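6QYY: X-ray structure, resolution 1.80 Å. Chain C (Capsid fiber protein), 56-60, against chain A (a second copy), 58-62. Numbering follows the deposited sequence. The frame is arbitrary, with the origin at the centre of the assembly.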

# COMPACT_ATOMS: atom_id res chain seq x y z
N ASN C 56 13.10 -6.36 -8.87
CA ASN C 56 11.79 -7.01 -8.78
C ASN C 56 11.07 -6.44 -7.57
O ASN C 56 11.50 -6.64 -6.43
CB ASN C 56 11.95 -8.53 -8.69
CG ASN C 56 12.68 -9.10 -9.88
OD1 ASN C 56 12.16 -9.08 -11.00
ND2 ASN C 56 13.90 -9.58 -9.66
N MET C 57 10.00 -5.71 -7.82
CA MET C 57 9.25 -5.07 -6.75
C MET C 57 7.96 -5.83 -6.53
O MET C 57 7.12 -5.92 -7.44
CB MET C 57 8.95 -3.61 -7.08
CG MET C 57 10.16 -2.73 -6.94
SD MET C 57 9.76 -1.00 -7.26
CE MET C 57 8.77 -0.57 -5.84
N TYR C 58 7.78 -6.35 -5.32
CA TYR C 58 6.65 -7.14 -4.91
C TYR C 58 5.71 -6.32 -4.05
O TYR C 58 6.13 -5.32 -3.44
CB TYR C 58 7.12 -8.37 -4.13
CG TYR C 58 7.94 -9.30 -4.97
CD1 TYR C 58 7.32 -10.21 -5.82
CD2 TYR C 58 9.33 -9.26 -4.94
CE1 TYR C 58 8.06 -11.06 -6.61
CE2 TYR C 58 10.08 -10.11 -5.73
CZ TYR C 58 9.44 -11.01 -6.56
OH TYR C 58 10.19 -11.85 -7.35
N PRO C 59 4.43 -6.69 -3.98
CA PRO C 59 3.51 -5.99 -3.07
C PRO C 59 3.79 -6.38 -1.63
O PRO C 59 3.35 -7.44 -1.16
CB PRO C 59 2.12 -6.46 -3.51
CG PRO C 59 2.39 -7.82 -4.15
CD PRO C 59 3.74 -7.72 -4.79
N LEU C 60 4.53 -5.54 -0.92
CA LEU C 60 5.00 -5.84 0.43
C LEU C 60 4.49 -4.76 1.38
O LEU C 60 4.57 -3.57 1.06
CB LEU C 60 6.52 -5.89 0.49
CG LEU C 60 7.20 -6.96 -0.35
CD1 LEU C 60 8.71 -6.76 -0.27
CD2 LEU C 60 6.80 -8.32 0.16
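Chain A, residues 58-62: YPLAA

Chain A meets chain C as one extended segment laid obliquely against another, the two running in broadly opposing directions from first residue to last. Chain C enters as the end of a strand, Asn C56 and Met C57, and continues beyond it in a largely extended loop. Chain A has extended backbone angles through Leu A60, but Ala A61, at phi/psi of -146/-66, departs from them. The nearest pair of CA atoms is Pro C59 CA and Ala A61 CA, 4.7 Å apart. No hydrogen bond links the stretches, so the contact rests on shape and on apolar surface.

Asn C56 takes no part in it. Its side chain is out of reach of chain A, and its OD1 is hydrogen-bonded elsewhere in the structure, so its polar group is satisfied without chain A.

Met C57 points its CB toward chain A, yet the closest approach of its side chain, Met C57 CB to Ala A61 CB, is 5.6 Å. The approach is made by the backbone instead: Met C57 O lies 4.4 Å from Ala A61 CB, a loose contact with a methyl group that can offer no hydrogen bond. The long, flexible thioether side chain, largely apolar, is well suited to its buried setting.

Tyr C58 turns its CB away, leaving its main chain to face the partner, with its C atom 4.0 Å from Ala A61 CB. The ring therefore adds little here, and the partly exposed residue can keep its polar hydroxyl clear of chain A.

Pro C59 is the centre of the contact, covered by the other stretch more than any other residue. Pro C59 CB lies 3.6 Å from Pro A59 CB, 3.6 Å from Leu A60 O and 3.9 Å from Ala A61 CB, so a single ring carbon touches three consecutive residues of chain A. Pro C59 N also lies 3.7 Å from Ala A61 CB. Proline suits this place because its compact ring gives a rigid apolar surface, and its nitrogen carries no hydrogen that would need an acceptor. Pro A59 answers with a similar surface, while the single methyl of Ala A61 fits against the Pro C59 ring where the CA atoms are 4.7 Å apart (Pro C59 CA to Ala A61 CA). Leu A60 points its CB away and presents its carbonyl oxygen instead, leaving its side chain in buried surroundings.

Leu C60 likewise turns its CB away; the nearest approach of its side chain, Leu C60 CB to Leu A60 O, is 7.2 Å. A branched apolar chain fits this buried position, and the contact with chain A effectively ends at Pro C59.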

# COMPACT_ATOMS: atom_id res chain seq x y z
N TYR A 58 -6.54 -6.52 -6.01
CA TYR A 58 -5.32 -7.26 -5.72
C TYR A 58 -4.36 -6.39 -4.91
O TYR A 58 -4.49 -5.16 -4.89
CB TYR A 58 -4.65 -7.69 -7.03
CG TYR A 58 -5.40 -8.82 -7.70
CD1 TYR A 58 -5.18 -10.13 -7.31
CD2 TYR A 58 -6.36 -8.57 -8.68
CE1 TYR A 58 -5.87 -11.19 -7.89
CE2 TYR A 58 -7.06 -9.63 -9.28
CZ TYR A 58 -6.81 -10.93 -8.87
OH TYR A 58 -7.48 -12.00 -9.44
N PRO A 59 -3.38 -7.01 -4.24
CA PRO A 59 -2.37 -6.22 -3.51
C PRO A 59 -1.69 -5.20 -4.40
O PRO A 59 -1.48 -5.42 -5.60
CB PRO A 59 -1.38 -7.29 -3.01
CG PRO A 59 -2.24 -8.53 -2.85
CD PRO A 59 -3.22 -8.46 -4.01
N LEU A 60 -1.36 -4.05 -3.81
CA LEU A 60 -0.87 -2.90 -4.55
C LEU A 60 0.65 -2.95 -4.69
O LEU A 60 1.38 -2.97 -3.69
CB LEU A 60 -1.27 -1.61 -3.85
CG LEU A 60 -2.77 -1.45 -3.56
CD1 LEU A 60 -2.98 -0.28 -2.59
CD2 LEU A 60 -3.53 -1.23 -4.87
N ALA A 61 1.13 -2.95 -5.93
CA ALA A 61 2.52 -2.61 -6.18
C ALA A 61 2.60 -1.88 -7.51
O ALA A 61 2.90 -0.68 -7.54
CB ALA A 61 3.41 -3.86 -6.18
N ALA A 62 2.28 -2.57 -8.60
CA ALA A 62 2.33 -1.97 -9.93
C ALA A 62 0.98 -2.14 -10.63
O ALA A 62 0.25 -3.10 -10.39
CB ALA A 62 3.44 -2.60 -10.77